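Long-range contact in sugar-phosphate aldolase (Thermotoga maritima, PDB 1PVT), which belongs to the class II aldolase and adducin family, in the AraD-like clan, and is named a sugar-phosphate aldolase: residues 146-158 with 208-220. Numbering follows the deposited sequence.
Sequences KMMKIHPEVLIFF and DRVEILEKAAEIL
The guanidinium of R209 is gripped by three partners: NE donates to the backbone O of F199, and NH2 forms salt bridges with E205 and D187. These probably keep the buried arginine charged and fix its rotation; NH1 lies 2.9 Å from the carbonyl O of F157, which meets the guanidinium at its edge. The aliphatic stem serves a second purpose, running alongside two phenylalanines. CB approaches F158 CZ to 3.4 Å, obliquely to that ring, while CG reaches the edge of F157. The CD1 methyl of I212 lies over a face of F157, its exact closeness doubtful, and L213 CD2 lies over a face of F158, displaced toward the rim, 4.1 Å from the ring centroid. With CG anti to its carbonyl carbon (chi1 -48°), F158 brings its CZ against L213, although it has already left the helical conformation. Farther along, A216 is small enough to admit H151, whose NE2 comes within 3.8 Å of A216 CB; I219 CD1 lies over the centre of one imidazole face in a CH-pi contact, and E153 CB leans on the opposite one. Selenomethionine M147 bends at chi3 (-89°), laying CE 3.5 Å from A217 CB and against L220. Helix 152-157, running at 143° to segment 208-220, thus joins the preceding turn and the end of helix 144-147 against helix 203-224. Cohesion is chiefly hydrophobic, while the arginine's charged end is paired outside the contact.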
loop_
_atom_site.group_PDB
_atom_site.type_symbol
_atom_site.label_atom_id
_atom_site.label_comp_id
_atom_site.label_asym_id
_atom_site.label_seq_id
_atom_site.Cartn_x
_atom_site.Cartn_y
_atom_site.Cartn_z
ATOM N N LYS A 146 23.025 -2.279 -1.278
ATOM C CA LYS A 146 23.678 -1.139 -1.892
ATOM C C LYS A 146 22.598 -0.196 -2.405
ATOM O O LYS A 146 22.769 1.019 -2.382
ATOM C CB LYS A 146 24.619 -1.595 -3.023
ATOM C CG LYS A 146 25.923 -2.289 -2.542
ATOM C CD LYS A 146 26.971 -1.317 -1.955
ATOM C CE LYS A 146 26.594 -0.786 -0.555
ATOM N NZ LYS A 146 27.523 0.262 -0.024
HETATM N N MSE A 147 21.473 -0.756 -2.844
HETATM C CA MSE A 147 20.384 0.074 -3.333
HETATM C C MSE A 147 19.858 0.907 -2.185
HETATM O O MSE A 147 19.427 2.040 -2.365
HETATM C CB MSE A 147 19.234 -0.770 -3.876
HETATM C CG MSE A 147 18.115 0.088 -4.450
HETATM SE SE MSE A 147 16.368 -0.750 -4.562
HETATM C CE MSE A 147 16.493 -1.536 -6.311
HETATM N N MSE A 148 19.904 0.332 -0.994
HETATM C CA MSE A 148 19.409 1.002 0.192
HETATM C C MSE A 148 20.258 2.160 0.674
HETATM O O MSE A 148 19.953 2.767 1.697
HETATM C CB MSE A 148 19.218 -0.007 1.323
HETATM C CG MSE A 148 18.026 -0.921 1.119
HETATM SE SE MSE A 148 16.427 0.107 0.726
HETATM C CE MSE A 148 16.440 -0.058 -1.200
ATOM N N LYS A 149 21.324 2.471 -0.049
ATOM C CA LYS A 149 22.168 3.584 0.351
ATOM C C LYS A 149 22.746 4.265 -0.871
ATOM O O LYS A 149 23.867 4.772 -0.841
ATOM C CB LYS A 149 23.292 3.108 1.279
ATOM C CG LYS A 149 23.850 4.221 2.186
ATOM C CD LYS A 149 24.607 3.676 3.417
ATOM C CE LYS A 149 24.925 4.789 4.428
ATOM N NZ LYS A 149 25.599 4.300 5.666
ATOM N N ILE A 150 21.969 4.276 -1.949
ATOM C CA ILE A 150 22.404 4.905 -3.186
ATOM C C ILE A 150 22.378 6.410 -3.029
ATOM O O ILE A 150 23.087 7.134 -3.727
ATOM C CB ILE A 150 21.509 4.523 -4.347
ATOM C CG1 ILE A 150 21.562 3.014 -4.548
ATOM C CG2 ILE A 150 21.975 5.227 -5.605
ATOM C CD1 ILE A 150 20.659 2.518 -5.646
ATOM N N HIS A 151 21.536 6.879 -2.121
ATOM C CA HIS A 151 21.447 8.297 -1.827
ATOM C C HIS A 151 20.737 8.446 -0.506
ATOM O O HIS A 151 19.770 7.739 -0.216
ATOM C CB HIS A 151 20.709 9.074 -2.924
ATOM C CG HIS A 151 19.315 8.600 -3.182
ATOM N ND1 HIS A 151 18.330 9.431 -3.672
ATOM C CD2 HIS A 151 18.746 7.381 -3.049
ATOM C CE1 HIS A 151 17.213 8.744 -3.829
ATOM N NE2 HIS A 151 17.439 7.497 -3.458
ATOM N N PRO A 152 21.229 9.362 0.327
ATOM C CA PRO A 152 20.660 9.629 1.648
ATOM C C PRO A 152 19.149 9.437 1.682
ATOM O O PRO A 152 18.638 8.656 2.473
ATOM C CB PRO A 152 21.088 11.065 1.909
ATOM C CG PRO A 152 22.470 11.080 1.305
ATOM C CD PRO A 152 22.269 10.351 -0.012
ATOM N N GLU A 153 18.446 10.141 0.808
ATOM C CA GLU A 153 16.995 10.051 0.726
ATOM C C GLU A 153 16.372 8.739 1.210
ATOM O O GLU A 153 15.336 8.756 1.869
ATOM C CB GLU A 153 16.550 10.319 -0.715
ATOM C CG GLU A 153 16.339 11.795 -1.049
ATOM C CD GLU A 153 14.874 12.208 -0.954
ATOM O OE1 GLU A 153 14.109 11.909 -1.905
ATOM O OE2 GLU A 153 14.486 12.818 0.073
ATOM N N VAL A 154 16.984 7.604 0.890
ATOM C CA VAL A 154 16.426 6.322 1.309
ATOM C C VAL A 154 16.543 6.095 2.809
ATOM O O VAL A 154 15.552 5.849 3.499
ATOM C CB VAL A 154 17.127 5.162 0.621
ATOM C CG1 VAL A 154 16.317 3.892 0.815
ATOM C CG2 VAL A 154 17.325 5.475 -0.836
ATOM N N LEU A 155 17.781 6.169 3.290
ATOM C CA LEU A 155 18.135 5.986 4.698
ATOM C C LEU A 155 17.124 6.672 5.619
ATOM O O LEU A 155 16.573 6.057 6.532
ATOM C CB LEU A 155 19.536 6.568 4.935
ATOM C CG LEU A 155 20.484 6.532 3.717
ATOM C CD1 LEU A 155 21.827 7.186 4.043
ATOM C CD2 LEU A 155 20.687 5.094 3.279
ATOM N N ILE A 156 16.896 7.954 5.356
ATOM C CA ILE A 156 15.960 8.776 6.113
ATOM C C ILE A 156 14.567 8.161 6.166
ATOM O O ILE A 156 14.027 7.926 7.241
ATOM C CB ILE A 156 15.826 10.183 5.482
ATOM C CG1 ILE A 156 17.177 10.902 5.505
ATOM C CG2 ILE A 156 14.753 10.984 6.213
ATOM C CD1 ILE A 156 17.191 12.207 4.730
ATOM N N PHE A 157 13.979 7.914 5.005
ATOM C CA PHE A 157 12.645 7.346 4.969
ATOM C C PHE A 157 12.632 5.875 5.383
ATOM O O PHE A 157 11.584 5.329 5.744
ATOM C CB PHE A 157 12.040 7.511 3.573
ATOM C CG PHE A 157 11.734 8.940 3.202
ATOM C CD1 PHE A 157 12.759 9.868 3.032
ATOM C CD2 PHE A 157 10.416 9.352 2.998
ATOM C CE1 PHE A 157 12.478 11.189 2.657
ATOM C CE2 PHE A 157 10.124 10.672 2.622
ATOM C CZ PHE A 157 11.156 11.591 2.451
ATOM N N PHE A 158 13.792 5.230 5.331
ATOM C CA PHE A 158 13.878 3.826 5.720
ATOM C C PHE A 158 15.076 3.629 6.598
ATOM O O PHE A 158 16.083 3.053 6.179
ATOM C CB PHE A 158 13.994 2.933 4.499
ATOM C CG PHE A 158 13.004 3.257 3.454
ATOM C CD1 PHE A 158 13.285 4.221 2.497
ATOM C CD2 PHE A 158 11.757 2.659 3.462
ATOM C CE1 PHE A 158 12.334 4.587 1.562
ATOM C CE2 PHE A 158 10.800 3.016 2.534
ATOM C CZ PHE A 158 11.087 3.983 1.580
ATOM N N ASP A 208 5.269 9.079 -0.873
ATOM C CA ASP A 208 6.632 9.594 -0.863
ATOM C C ASP A 208 7.682 8.487 -0.783
ATOM O O ASP A 208 8.775 8.617 -1.330
ATOM C CB ASP A 208 6.822 10.548 0.317
ATOM C CG ASP A 208 6.523 11.977 -0.047
ATOM O OD1 ASP A 208 5.674 12.187 -0.936
ATOM O OD2 ASP A 208 7.127 12.886 0.560
ATOM N N ARG A 209 7.367 7.402 -0.092
ATOM C CA ARG A 209 8.329 6.319 0.023
ATOM C C ARG A 209 8.374 5.480 -1.251
ATOM O O ARG A 209 9.406 4.909 -1.582
ATOM C CB ARG A 209 7.997 5.453 1.230
ATOM C CG ARG A 209 8.001 6.200 2.558
ATOM C CD ARG A 209 7.754 5.196 3.673
ATOM N NE ARG A 209 7.015 5.722 4.819
ATOM C CZ ARG A 209 7.574 6.285 5.878
ATOM N NH1 ARG A 209 8.891 6.409 5.948
ATOM N NH2 ARG A 209 6.810 6.696 6.876
ATOM N N VAL A 210 7.256 5.397 -1.964
ATOM C CA VAL A 210 7.232 4.657 -3.214
ATOM C C VAL A 210 8.184 5.390 -4.142
ATOM O O VAL A 210 9.152 4.815 -4.632
ATOM C CB VAL A 210 5.849 4.665 -3.840
ATOM C CG1 VAL A 210 5.912 4.064 -5.218
ATOM C CG2 VAL A 210 4.900 3.885 -2.979
ATOM N N GLU A 211 7.908 6.673 -4.368
ATOM C CA GLU A 211 8.744 7.509 -5.227
ATOM C C GLU A 211 10.213 7.267 -4.948
ATOM O O GLU A 211 10.969 6.856 -5.827
ATOM C CB GLU A 211 8.446 8.980 -4.987
ATOM C CG GLU A 211 7.465 9.566 -5.937
ATOM C CD GLU A 211 7.445 11.071 -5.846
ATOM O OE1 GLU A 211 6.861 11.713 -6.746
ATOM O OE2 GLU A 211 8.012 11.615 -4.871
ATOM N N ILE A 212 10.612 7.523 -3.708
ATOM C CA ILE A 212 11.997 7.346 -3.289
ATOM C C ILE A 212 12.527 5.942 -3.585
ATOM O O ILE A 212 13.589 5.803 -4.185
ATOM C CB ILE A 212 12.162 7.718 -1.788
ATOM C CG1 ILE A 212 11.942 9.226 -1.636
ATOM C CG2 ILE A 212 13.548 7.351 -1.284
ATOM C CD1 ILE A 212 11.900 9.711 -0.223
ATOM N N LEU A 213 11.804 4.901 -3.187
ATOM C CA LEU A 213 12.267 3.557 -3.487
ATOM C C LEU A 213 12.500 3.421 -4.982
ATOM O O LEU A 213 13.521 2.893 -5.422
ATOM C CB LEU A 213 11.248 2.518 -3.042
ATOM C CG LEU A 213 11.316 2.155 -1.560
ATOM C CD1 LEU A 213 10.461 0.918 -1.315
ATOM C CD2 LEU A 213 12.766 1.876 -1.150
ATOM N N GLU A 214 11.546 3.907 -5.764
ATOM C CA GLU A 214 11.655 3.842 -7.215
ATOM C C GLU A 214 12.924 4.527 -7.698
ATOM O O GLU A 214 13.698 3.966 -8.474
ATOM C CB GLU A 214 10.468 4.541 -7.867
ATOM C CG GLU A 214 9.657 3.685 -8.820
ATOM C CD GLU A 214 10.508 2.865 -9.761
ATOM O OE1 GLU A 214 11.140 1.893 -9.295
ATOM O OE2 GLU A 214 10.539 3.191 -10.966
ATOM N N LYS A 215 13.124 5.755 -7.235
ATOM C CA LYS A 215 14.280 6.525 -7.642
ATOM C C LYS A 215 15.542 5.742 -7.378
ATOM O O LYS A 215 16.396 5.637 -8.251
ATOM C CB LYS A 215 14.314 7.860 -6.908
ATOM C CG LYS A 215 15.062 8.915 -7.673
ATOM C CD LYS A 215 14.587 10.311 -7.301
ATOM C CE LYS A 215 15.209 11.400 -8.199
ATOM N NZ LYS A 215 14.552 12.747 -8.021
ATOM N N ALA A 216 15.655 5.169 -6.186
ATOM C CA ALA A 216 16.841 4.398 -5.844
ATOM C C ALA A 216 16.987 3.217 -6.769
ATOM O O ALA A 216 18.080 2.899 -7.207
ATOM C CB ALA A 216 16.762 3.918 -4.431
ATOM N N ALA A 217 15.877 2.559 -7.064
ATOM C CA ALA A 217 15.926 1.409 -7.944
ATOM C C ALA A 217 16.404 1.880 -9.292
ATOM O O ALA A 217 17.287 1.279 -9.899
ATOM C CB ALA A 217 14.559 0.798 -8.077
ATOM N N GLU A 218 15.821 2.977 -9.753
ATOM C CA GLU A 218 16.166 3.523 -11.049
ATOM C C GLU A 218 17.632 3.911 -11.150
ATOM O O GLU A 218 18.278 3.661 -12.172
ATOM C CB GLU A 218 15.290 4.725 -11.358
ATOM C CG GLU A 218 15.417 5.171 -12.787
ATOM C CD GLU A 218 14.234 5.988 -13.228
ATOM O OE1 GLU A 218 13.335 6.225 -12.380
ATOM O OE2 GLU A 218 14.200 6.384 -14.417
ATOM N N ILE A 219 18.158 4.523 -10.094
ATOM C CA ILE A 219 19.561 4.917 -10.073
ATOM C C ILE A 219 20.443 3.668 -10.097
ATOM O O ILE A 219 21.434 3.610 -10.816
ATOM C CB ILE A 219 19.896 5.727 -8.805
ATOM C CG1 ILE A 219 19.088 7.018 -8.778
ATOM C CG2 ILE A 219 21.371 6.069 -8.779
ATOM C CD1 ILE A 219 19.318 7.857 -7.535
ATOM N N LEU A 220 20.078 2.665 -9.304
ATOM C CA LEU A 220 20.843 1.426 -9.252
ATOM C C LEU A 220 20.936 0.848 -10.648
ATOM O O LEU A 220 22.024 0.576 -11.161
ATOM C CB LEU A 220 20.152 0.409 -8.349
ATOM C CG LEU A 220 20.869 -0.934 -8.240
ATOM C CD1 LEU A 220 22.128 -0.755 -7.421
ATOM C CD2 LEU A 220 19.975 -1.952 -7.583
#